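Putative Outer membrane protein (Helicobacter pylori, PDB 6GW5) probably binds host glycans as the SabA adhesin of the bacterial outer membrane, this chain being its largely helical, lectin-like adhesin domain. Local coordinates at residues 103-106 with 107-111; 210-214 with 215-219. One frame throughout, in Å; residues are numbered along the deposited sequence.

Contact 1: 103-106 with 107-111; sequences PPFS and TIVQN
The Phe-105 ring meets the start of helix 106-111 with one face, over which Ile-108 CB lies 4.0 Å from ring atom CE1. Ile-108 CG1 adds a second touch, 4.0 Å from Phe-105 CD1. Val-109 approaches the same ring obliquely, with its CG2 at 4.2 Å from Phe-105 CE2, so the ring rests against two successive side chains of the helix. The first torsion explains the placement: Phe-105 CG stands anti to its N (chi1 -178°), and although the CA–CB bond leads off from residues 107-111, the ring returns to touch Ile-108 and Val-109. A further aromatic group, Phe-87 of strand 87-89, meets this ring edge-to-face.

The backbone makes the entry into the helix. Phe-105 O takes the N-H of Ile-108 at 2.8 Å, with the donor well above the carbonyl plane, and a weak bond from Val-109 N. Thr-107 N gives only a weak bond to Pro-104 O, at 126°. The regular i to i+4 pattern is reached at Ser-106 O, which accepts Gln-110 N at 2.8 Å in a nearly straight bond (173°). The Gln-110 side chain starts close by, its CB and CG each near that oxygen.

On the Pro-103 side, Thr-107 OG1 lies in van der Waals contact with Pro-103 CB at 3.8 Å, while Thr-107 CG2 touches Pro-103 CG. The hydroxyl has a polar partner beyond this turn, a weak hydrogen bond to Asn-192 OD1.

This short helix follows the loop after strand 87-89 and leads straight into Cys-112, disulfide-bonded to Cys-118, which Ile-108 touches. Met-189 of strand 188-189 packs against Thr-107 and Ile-108.

Contact 2: 210-214 with 215-219; sequences YPTQY and AVLNN. Unlike the reference sequence in segment 215-219: Leu-217 (reference Phe).
Asn-218 reaches back from the first turn of helix 215-240 to Thr-212, in the 3-10 segment 211-213, and Tyr-214 between them is the N-cap of the helix. Asn-218 ND2 donates to Thr-212 O at 2.9 Å with an N-H...O angle of 164°. The acceptor lies in the plane of the Asn-218 amide, whereas the amide nitrogen stands well above the Thr-212 carbonyl plane. A side chain thus clips the 3-10 turn to the helix start.

Tyr-214, at the N-cap position, begins the helix bonding: its O accepts Leu-217 N at 2.9 Å and, more weakly, Asn-218 N at 3.4 Å. Water 1 takes the N-H of Ala-215 at 2.7 Å and gives a weak bond to Gln-213 O, supplying a partner to an amide at the helix start. The Tyr-214 side chain leads elsewhere; its OH is hydrogen-bonded to Ser-207 OG and its ring meets Trp-190 with the planes inclined at about 45°.

Beyond these bonds lies apolar packing. Tyr-214 CB touches Val-216 CG1, and Leu-217, a phenylalanine in the reference sequence, packs against Pro-211 and Thr-212 of the 3-10 segment. With CG swung opposite the backbone N, the branch lies beside Pro-211, where chi2 (104°) sets CD1 and CD2 against the proline CB. Met-178 and Ile-181 of helix 167-183 and Phe-75 of helix 60-79 also border Leu-217, joining this helix start to the helical bundle. Leu-217 CD2 lies 4.0 Å from Pro-211 CB and 3.8 Å from Thr-212 CG2.

Both contacts are places where a proline-containing run turns into a helix, and they follow one another along the chain, with centres about 22 Å apart. Contact 1 lies farther out, about 43 Å from the centre of the chain, against about 23 Å for contact 2, and its aromatic group is on the surface. In contact 2, Pro-211 and Leu-217 are buried against helices 60-79 and 167-183, and Tyr-214 near Trp-190 and helix 287-293. The chemistry follows: 103-111 relies on main-chain bonds and a ring laid on helix side chains, while 210-219 adds a side-chain amide and a water. The two-stranded antiparallel sheet of 188-189 and 208-209 adjoins both: Met-189 and Thr-208 meet contact 1, and strand 208-209 leads into contact 2.

Contact 1: 103-106 with 107-111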
loop_
_atom_site.group_PDB
_atom_site.type_symbol
_atom_site.label_atom_id
_atom_site.label_comp_id
_atom_site.label_asym_id
_atom_site.label_seq_id
_atom_site.Cartn_x
_atom_site.Cartn_y
_atom_site.Cartn_z
ATOM N N PRO A 103 29.440 -25.512 -10.997
ATOM C CA PRO A 103 30.327 -25.071 -12.074
ATOM C C PRO A 103 31.694 -25.674 -11.947
ATOM O O PRO A 103 32.047 -26.158 -10.888
ATOM C CB PRO A 103 30.449 -23.562 -11.824
ATOM C CG PRO A 103 30.195 -23.397 -10.374
ATOM C CD PRO A 103 29.111 -24.400 -10.085
ATOM N N PRO A 104 32.488 -25.583 -13.009
ATOM C CA PRO A 104 33.880 -26.015 -12.900
ATOM C C PRO A 104 34.672 -25.176 -11.897
ATOM O O PRO A 104 34.417 -24.013 -11.728
ATOM C CB PRO A 104 34.420 -25.830 -14.323
ATOM C CG PRO A 104 33.482 -24.888 -15.012
ATOM C CD PRO A 104 32.152 -25.101 -14.362
ATOM N N PHE A 105 35.663 -25.771 -11.268
ATOM C CA PHE A 105 36.421 -25.068 -10.233
ATOM C C PHE A 105 37.236 -23.868 -10.762
ATOM O O PHE A 105 37.571 -22.944 -10.000
ATOM C CB PHE A 105 37.327 -26.068 -9.499
ATOM C CG PHE A 105 38.120 -25.449 -8.378
ATOM C CD1 PHE A 105 37.489 -25.051 -7.203
ATOM C CD2 PHE A 105 39.495 -25.223 -8.511
ATOM C CE1 PHE A 105 38.217 -24.436 -6.183
ATOM C CE2 PHE A 105 40.224 -24.614 -7.494
ATOM C CZ PHE A 105 39.587 -24.224 -6.327
ATOM N N SER A 106 37.545 -23.892 -12.058
ATOM C CA SER A 106 38.201 -22.771 -12.764
ATOM C C SER A 106 37.474 -21.451 -12.568
ATOM O O SER A 106 38.079 -20.386 -12.409
ATOM C CB SER A 106 38.290 -23.080 -14.259
ATOM O OG SER A 106 37.054 -23.534 -14.747
ATOM N N THR A 107 36.154 -21.551 -12.586
ATOM C CA THR A 107 35.249 -20.507 -12.084
ATOM C C THR A 107 35.777 -19.715 -10.879
ATOM O O THR A 107 35.779 -18.469 -10.889
ATOM C CB THR A 107 33.877 -21.147 -11.771
ATOM O OG1 THR A 107 32.998 -20.976 -12.895
ATOM C CG2 THR A 107 33.248 -20.575 -10.632
ATOM N N ILE A 108 36.223 -20.444 -9.865
ATOM C CA ILE A 108 36.698 -19.856 -8.638
ATOM C C ILE A 108 38.000 -19.124 -8.903
ATOM O O ILE A 108 38.215 -18.017 -8.365
ATOM C CB ILE A 108 36.869 -20.919 -7.532
ATOM C CG1 ILE A 108 35.500 -21.584 -7.205
ATOM C CG2 ILE A 108 37.503 -20.335 -6.257
ATOM C CD1 ILE A 108 34.535 -20.726 -6.398
ATOM N N VAL A 109 38.860 -19.722 -9.731
ATOM C CA VAL A 109 40.187 -19.136 -10.002
ATOM C C VAL A 109 39.964 -17.826 -10.748
ATOM O O VAL A 109 40.401 -16.767 -10.315
ATOM C CB VAL A 109 41.149 -20.092 -10.819
ATOM C CG1 VAL A 109 42.551 -19.497 -10.911
ATOM C CG2 VAL A 109 41.202 -21.509 -10.226
ATOM N N GLN A 110 39.231 -17.938 -11.847
ATOM C CA GLN A 110 38.912 -16.823 -12.703
ATOM C C GLN A 110 38.073 -15.774 -12.009
ATOM O O GLN A 110 38.457 -14.609 -11.999
ATOM C CB GLN A 110 38.198 -17.313 -13.950
ATOM C CG GLN A 110 39.109 -18.169 -14.840
ATOM C CD GLN A 110 38.412 -18.824 -16.057
ATOM O OE1 GLN A 110 39.004 -19.663 -16.766
ATOM N NE2 GLN A 110 37.153 -18.458 -16.294
ATOM N N ASN A 111 36.934 -16.141 -11.427
ATOM C CA ASN A 111 36.007 -15.071 -10.928
ATOM C C ASN A 111 35.990 -14.784 -9.433
ATOM O O ASN A 111 35.407 -13.770 -9.040
ATOM C CB ASN A 111 34.581 -15.305 -11.404
ATOM C CG ASN A 111 34.512 -15.598 -12.857
ATOM O OD1 ASN A 111 35.276 -15.059 -13.653
ATOM N ND2 ASN A 111 33.601 -16.447 -13.227
#

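Contact 2: 210-214 with 215-219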
loop_
_atom_site.group_PDB
_atom_site.type_symbol
_atom_site.label_atom_id
_atom_site.label_comp_id
_atom_site.label_asym_id
_atom_site.label_seq_id
_atom_site.Cartn_x
_atom_site.Cartn_y
_atom_site.Cartn_z
ATOM N N TYR A 210 29.046 -10.921 -1.653
ATOM C CA TYR A 210 27.977 -11.627 -0.898
ATOM C C TYR A 210 26.590 -11.113 -1.367
ATOM O O TYR A 210 26.454 -9.932 -1.688
ATOM C CB TYR A 210 28.205 -11.499 0.639
ATOM C CG TYR A 210 29.597 -11.999 1.041
ATOM C CD1 TYR A 210 29.916 -13.357 0.918
ATOM C CD2 TYR A 210 30.596 -11.124 1.481
ATOM C CE1 TYR A 210 31.171 -13.830 1.225
ATOM C CE2 TYR A 210 31.865 -11.588 1.789
ATOM C CZ TYR A 210 32.151 -12.949 1.648
ATOM O OH TYR A 210 33.399 -13.462 1.958
ATOM N N PRO A 211 25.569 -11.978 -1.411
ATOM C CA PRO A 211 24.257 -11.552 -1.939
ATOM C C PRO A 211 23.682 -10.309 -1.276
ATOM O O PRO A 211 23.047 -9.495 -1.949
ATOM C CB PRO A 211 23.352 -12.749 -1.656
ATOM C CG PRO A 211 24.273 -13.916 -1.585
ATOM C CD PRO A 211 25.578 -13.407 -1.052
ATOM N N THR A 212 23.917 -10.170 0.030
ATOM C CA THR A 212 23.453 -9.001 0.808
ATOM C C THR A 212 24.040 -7.680 0.349
ATOM O O THR A 212 23.671 -6.653 0.869
ATOM C CB THR A 212 23.744 -9.158 2.340
ATOM O OG1 THR A 212 25.033 -9.758 2.562
ATOM C CG2 THR A 212 22.676 -9.999 2.998
ATOM N N GLN A 213 25.015 -7.702 -0.555
ATOM C CA GLN A 213 25.575 -6.465 -1.125
ATOM C C GLN A 213 24.811 -6.010 -2.343
ATOM O O GLN A 213 24.981 -4.877 -2.796
ATOM C CB GLN A 213 27.060 -6.658 -1.489
ATOM C CG GLN A 213 27.950 -6.949 -0.286
ATOM C CD GLN A 213 27.965 -5.786 0.672
ATOM O OE1 GLN A 213 28.548 -4.731 0.387
ATOM N NE2 GLN A 213 27.266 -5.943 1.781
ATOM N N TYR A 214 23.974 -6.883 -2.884
ATOM C CA TYR A 214 23.134 -6.545 -4.041
ATOM C C TYR A 214 21.699 -6.131 -3.616
ATOM O O TYR A 214 20.961 -6.889 -2.971
ATOM C CB TYR A 214 23.121 -7.730 -5.006
ATOM C CG TYR A 214 24.523 -8.090 -5.515
ATOM C CD1 TYR A 214 25.094 -7.399 -6.591
ATOM C CD2 TYR A 214 25.275 -9.061 -4.909
ATOM C CE1 TYR A 214 26.373 -7.692 -7.046
ATOM C CE2 TYR A 214 26.577 -9.352 -5.360
ATOM C CZ TYR A 214 27.124 -8.670 -6.433
ATOM O OH TYR A 214 28.380 -8.952 -6.920
ATOM N N ALA A 215 21.314 -4.909 -3.941
ATOM C CA ALA A 215 20.003 -4.398 -3.527
ATOM C C ALA A 215 18.845 -5.315 -3.900
ATOM O O ALA A 215 17.828 -5.363 -3.200
ATOM C CB ALA A 215 19.790 -3.022 -4.130
ATOM N N VAL A 216 18.953 -5.992 -5.043
ATOM C CA VAL A 216 17.890 -6.863 -5.488
ATOM C C VAL A 216 17.576 -7.903 -4.443
ATOM O O VAL A 216 16.396 -8.276 -4.265
ATOM C CB VAL A 216 18.201 -7.502 -6.856
ATOM C CG1 VAL A 216 19.435 -8.429 -6.830
ATOM C CG2 VAL A 216 16.968 -8.216 -7.429
ATOM N N LEU A 217 18.611 -8.391 -3.764
ATOM C CA LEU A 217 18.361 -9.398 -2.765
ATOM C C LEU A 217 17.690 -8.762 -1.580
ATOM O O LEU A 217 16.713 -9.272 -1.084
ATOM C CB LEU A 217 19.643 -10.107 -2.322
ATOM C CG LEU A 217 19.356 -10.983 -1.079
ATOM C CD1 LEU A 217 19.257 -12.465 -1.387
ATOM C CD2 LEU A 217 20.357 -10.702 0.028
ATOM N N ASN A 218 18.252 -7.673 -1.099
ATOM C CA ASN A 218 17.732 -7.051 0.093
ATOM C C ASN A 218 16.261 -6.618 -0.041
ATOM O O ASN A 218 15.465 -6.791 0.870
ATOM C CB ASN A 218 18.617 -5.879 0.503
ATOM C CG ASN A 218 20.054 -6.315 0.912
ATOM O OD1 ASN A 218 20.275 -7.339 1.602
ATOM N ND2 ASN A 218 21.042 -5.537 0.459
ATOM N N ASN A 219 15.906 -6.087 -1.208
ATOM C CA ASN A 219 14.529 -5.616 -1.479
ATOM C C ASN A 219 13.517 -6.732 -1.573
ATOM O O ASN A 219 12.428 -6.585 -1.054
ATOM C CB ASN A 219 14.476 -4.807 -2.775
ATOM C CG ASN A 219 15.009 -3.413 -2.607
ATOM O OD1 ASN A 219 15.772 -3.152 -1.675
ATOM N ND2 ASN A 219 14.671 -2.520 -3.550
HETATM O O HOH W 1 23.045 -3.115 -5.051
#